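Local coordinates for twin-arginine translocation pathway signal protein (Burkholderia phytofirmans, PDB 2RJO), which probably serves as a periplasmic sugar-binding protein, holding beta-D-galactopyranose in the cleft between its two lobes, at residues A[17-22]-A[68-73]. Sequence-based numbering, arbitrary orientation.
With GAL (beta-D-galactopyranose), chain B; SO4 (sulfate ion), chain D.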
ATOM      1  N   ASN A  17       9.676  -1.033   6.420  1.00 27.75           N
ATOM      2  CA  ASN A  17       8.354  -1.663   6.325  1.00 25.34           C
ATOM      3  C   ASN A  17       8.459  -2.777   5.294  1.00 24.34           C
ATOM      4  O   ASN A  17       8.716  -2.510   4.120  1.00 24.91           O
ATOM      5  CB  ASN A  17       7.319  -0.632   5.850  1.00 25.15           C
ATOM      6  CG  ASN A  17       5.902  -1.210   5.740  1.00 26.15           C
ATOM      7  OD1 ASN A  17       5.718  -2.411   5.553  1.00 25.72           O
ATOM      8  ND2 ASN A  17       4.902  -0.342   5.837  1.00 24.48           N
ATOM      9  N   PRO A  18       8.248  -4.037   5.705  1.00 24.02           N
ATOM     10  CA  PRO A  18       8.340  -5.149   4.751  1.00 23.17           C
ATOM     11  C   PRO A  18       7.498  -4.957   3.487  1.00 22.89           C
ATOM     12  O   PRO A  18       7.786  -5.534   2.433  1.00 22.44           O
ATOM     13  CB  PRO A  18       7.927  -6.366   5.583  1.00 23.03           C
ATOM     14  CG  PRO A  18       7.092  -5.783   6.697  1.00 26.20           C
ATOM     15  CD  PRO A  18       7.822  -4.510   7.034  1.00 25.94           C
ATOM     16  N   TYR A  19       6.460  -4.138   3.588  1.00 22.49           N
ATOM     17  CA  TYR A  19       5.623  -3.862   2.428  1.00 21.58           C
ATOM     18  C   TYR A  19       6.514  -3.313   1.311  1.00 18.87           C
ATOM     19  O   TYR A  19       6.466  -3.783   0.179  1.00 20.35           O
ATOM     20  CB  TYR A  19       4.542  -2.829   2.777  1.00 22.07           C
ATOM     21  CG  TYR A  19       3.836  -2.289   1.560  1.00 23.13           C
ATOM     22  CD1 TYR A  19       2.784  -2.988   0.967  1.00 23.03           C
ATOM     23  CD2 TYR A  19       4.258  -1.105   0.963  1.00 22.92           C
ATOM     24  CE1 TYR A  19       2.168  -2.514  -0.202  1.00 24.47           C
ATOM     25  CE2 TYR A  19       3.658  -0.624  -0.202  1.00 24.29           C
ATOM     26  CZ  TYR A  19       2.616  -1.328  -0.782  1.00 23.79           C
ATOM     27  OH  TYR A  19       2.033  -0.840  -1.933  1.00 21.71           O
ATOM     28  N   TYR A  20       7.326  -2.318   1.651  1.00 17.46           N
ATOM     29  CA  TYR A  20       8.225  -1.677   0.703  1.00 17.65           C
ATOM     30  C   TYR A  20       9.448  -2.514   0.365  1.00 18.12           C
ATOM     31  O   TYR A  20      10.076  -2.301  -0.676  1.00 18.36           O
ATOM     32  CB  TYR A  20       8.658  -0.306   1.238  1.00 16.39           C
ATOM     33  CG  TYR A  20       7.561   0.729   1.155  1.00 17.46           C
ATOM     34  CD1 TYR A  20       7.138   1.425   2.286  1.00 18.29           C
ATOM     35  CD2 TYR A  20       6.935   1.010  -0.061  1.00 17.09           C
ATOM     36  CE1 TYR A  20       6.112   2.381   2.208  1.00 16.90           C
ATOM     37  CE2 TYR A  20       5.912   1.962  -0.149  1.00 17.56           C
ATOM     38  CZ  TYR A  20       5.507   2.643   0.991  1.00 16.71           C
ATOM     39  OH  TYR A  20       4.501   3.580   0.913  1.00 18.59           O
ATOM     40  N   THR A  21       9.806  -3.447   1.243  1.00 17.06           N
ATOM     41  CA  THR A  21      10.946  -4.300   0.964  1.00 18.26           C
ATOM     42  C   THR A  21      10.598  -5.107  -0.282  1.00 18.76           C
ATOM     43  O   THR A  21      11.426  -5.275  -1.173  1.00 19.22           O
ATOM     44  CB  THR A  21      11.235  -5.265   2.121  1.00 19.92           C
ATOM     45  OG1 THR A  21      11.578  -4.518   3.296  1.00 21.55           O
ATOM     46  CG2 THR A  21      12.397  -6.180   1.759  1.00 21.14           C
ATOM     47  N   ALA A  22       9.359  -5.592  -0.334  1.00 16.70           N
ATOM     48  CA  ALA A  22       8.876  -6.373  -1.459  1.00 16.12           C
ATOM     49  C   ALA A  22       8.608  -5.470  -2.669  1.00 17.43           C
ATOM     50  O   ALA A  22       8.901  -5.831  -3.811  1.00 14.87           O
ATOM     51  CB  ALA A  22       7.615  -7.093  -1.065  1.00 14.52           C
ATOM     52  N   ASN A  68       8.232   4.755 -10.993  1.00 17.14           N
ATOM     53  CA  ASN A  68       7.076   4.108 -10.372  1.00 18.02           C
ATOM     54  C   ASN A  68       7.135   4.583  -8.930  1.00 18.24           C
ATOM     55  O   ASN A  68       7.947   4.090  -8.147  1.00 19.84           O
ATOM     56  CB  ASN A  68       7.190   2.582 -10.424  1.00 18.59           C
ATOM     57  CG  ASN A  68       5.978   1.894  -9.818  1.00 20.84           C
ATOM     58  OD1 ASN A  68       4.915   2.496  -9.705  1.00 17.18           O
ATOM     59  ND2 ASN A  68       6.128   0.625  -9.442  1.00 18.82           N
ATOM     60  N   VAL A  69       6.278   5.538  -8.580  1.00 17.47           N
ATOM     61  CA  VAL A  69       6.303   6.121  -7.243  1.00 17.17           C
ATOM     62  C   VAL A  69       5.046   6.044  -6.380  1.00 17.49           C
ATOM     63  O   VAL A  69       3.919   6.174  -6.863  1.00 18.03           O
ATOM     64  CB  VAL A  69       6.722   7.617  -7.333  1.00 18.10           C
ATOM     65  CG1 VAL A  69       5.740   8.372  -8.230  1.00 17.63           C
ATOM     66  CG2 VAL A  69       6.766   8.250  -5.945  1.00 19.91           C
ATOM     67  N   ASP A  70       5.278   5.841  -5.088  1.00 17.68           N
ATOM     68  CA  ASP A  70       4.244   5.777  -4.059  1.00 18.31           C
ATOM     69  C   ASP A  70       4.469   7.108  -3.319  1.00 19.04           C
ATOM     70  O   ASP A  70       5.303   7.184  -2.421  1.00 19.12           O
ATOM     71  CB  ASP A  70       4.527   4.594  -3.118  1.00 17.39           C
ATOM     72  CG  ASP A  70       3.491   4.446  -2.001  1.00 18.78           C
ATOM     73  OD1 ASP A  70       2.877   5.453  -1.587  1.00 18.52           O
ATOM     74  OD2 ASP A  70       3.303   3.308  -1.520  1.00 20.46           O
ATOM     75  N   PRO A  71       3.750   8.179  -3.712  1.00 19.61           N
ATOM     76  CA  PRO A  71       3.896   9.493  -3.073  1.00 21.97           C
ATOM     77  C   PRO A  71       3.745   9.473  -1.556  1.00 22.98           C
ATOM     78  O   PRO A  71       2.780   8.921  -1.032  1.00 23.44           O
ATOM     79  CB  PRO A  71       2.805  10.325  -3.750  1.00 20.23           C
ATOM     80  CG  PRO A  71       2.768   9.752  -5.119  1.00 18.26           C
ATOM     81  CD  PRO A  71       2.794   8.262  -4.830  1.00 18.92           C
ATOM     82  N   ASN A  72       4.713  10.079  -0.873  1.00 24.46           N
ATOM     83  CA  ASN A  72       4.727  10.169   0.590  1.00 27.51           C
ATOM     84  C   ASN A  72       3.395  10.742   1.084  1.00 27.47           C
ATOM     85  O   ASN A  72       2.831  10.270   2.068  1.00 27.80           O
ATOM     86  CB  ASN A  72       5.891  11.060   1.035  1.00 27.25           C
ATOM     87  CG  ASN A  72       5.991  11.187   2.535  1.00 29.52           C
ATOM     88  OD1 ASN A  72       6.066  10.184   3.251  1.00 29.49           O
ATOM     89  ND2 ASN A  72       6.007  12.431   3.026  1.00 28.53           N
ATOM     90  N   ASP A  73       2.898  11.753   0.381  1.00 28.61           N
ATOM     91  CA  ASP A  73       1.623  12.386   0.712  1.00 30.25           C
ATOM     92  C   ASP A  73       0.919  12.636  -0.618  1.00 28.87           C
ATOM     93  O   ASP A  73       1.559  12.679  -1.668  1.00 29.48           O
ATOM     94  CB  ASP A  73       1.838  13.717   1.457  1.00 34.03           C
ATOM     95  CG  ASP A  73       1.347  13.671   2.911  1.00 37.95           C
ATOM     96  OD1 ASP A  73       0.454  12.837   3.212  1.00 37.74           O
ATOM     97  OD2 ASP A  73       1.837  14.478   3.754  1.00 40.63           O
TER
HETATM   98  C1  GAL B 368       2.491   1.965   3.428  1.00 19.20           C
HETATM   99  C2  GAL B 368       1.360   0.958   3.746  1.00 17.63           C
HETATM  100  C3  GAL B 368       0.564   0.684   2.451  1.00 19.02           C
HETATM  101  C4  GAL B 368      -0.018   2.013   1.939  1.00 18.98           C
HETATM  102  C5  GAL B 368       1.184   2.964   1.682  1.00 20.12           C
HETATM  103  C6  GAL B 368       0.650   4.291   1.183  1.00 18.74           C
HETATM  104  O1  GAL B 368       3.226   2.238   4.635  1.00 17.94           O
HETATM  105  O2  GAL B 368       1.926  -0.263   4.219  1.00 18.75           O
HETATM  106  O3  GAL B 368      -0.506  -0.221   2.716  1.00 16.35           O
HETATM  107  O4  GAL B 368      -0.858   2.569   2.951  1.00 18.39           O
HETATM  108  O5  GAL B 368       1.927   3.208   2.922  1.00 19.35           O
HETATM  109  O6  GAL B 368       1.758   5.140   0.948  1.00 16.32           O
HETATM  110  S   SO4 D 370       6.264   3.313   5.963  1.00 51.32           S
HETATM  111  O1  SO4 D 370       7.611   3.748   5.513  1.00 52.20           O
HETATM  112  O2  SO4 D 370       5.239   4.303   5.564  1.00 50.77           O
HETATM  113  O3  SO4 D 370       6.265   3.116   7.434  1.00 52.64           O
HETATM  114  O4  SO4 D 370       5.943   2.031   5.301  1.00 54.11           O
HETATM  115  O   HOH W   1       3.417   1.006  -3.176  1.00 18.07           O
HETATM  116  O   HOH W   2       5.650   6.069   0.020  1.00 23.01           O
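The Tyr20 hydroxyl donates a hydrogen bond to Asp70, its OH 2.7 Å from Asp70 OD2 and approaching from well above the carboxylate plane. The two side chains cross at about a right angle, with ring and carboxylate planes 62° apart, and Asp70 CG sits near the ring plane, at the ring's edge. Asp70, just past strand 65-69, extends its carboxylate toward helix 18-34 because chi1 (-180°) sets CG trans to the backbone N. Its other oxygen, OD1, accepts from galactose O6 at 2.8 Å, so one carboxylate holds tyrosine and sugar at once.

Two waters widen the link. Water 1 donates to Asp70 OD2 and lies 2.6 Å from Tyr19 OH, which is also bonded to Trp95; water 2 donates both to Tyr20 OH and to the backbone O of Asp70. The buried hydroxyl of Tyr20 thus gives one hydrogen bond and receives another. Tyr19 CD2 stands over the centre of the Tyr20 ring, 3.5 Å above its plane, while the Tyr19 ring turns one face to galactose C3.

At the start of the helix Asn17 is the N-cap, its OD1 accepting from Tyr19 N at 2.7 Å. The amide's other arm, ND2, donates weakly to galactose O2 and, at 2.6 Å, to O4 of a sulfate ion that probably comes from the crystallisation liquor. Arg13 binds both this sulfate and the sugar, and Arg154, Asn205 and Asp231 add further bonds to the galactose. A helix N-terminus and a strand's C-terminal end converging on a sugar in this way form one wall of the interlobe ligand cleft of a periplasmic binding protein.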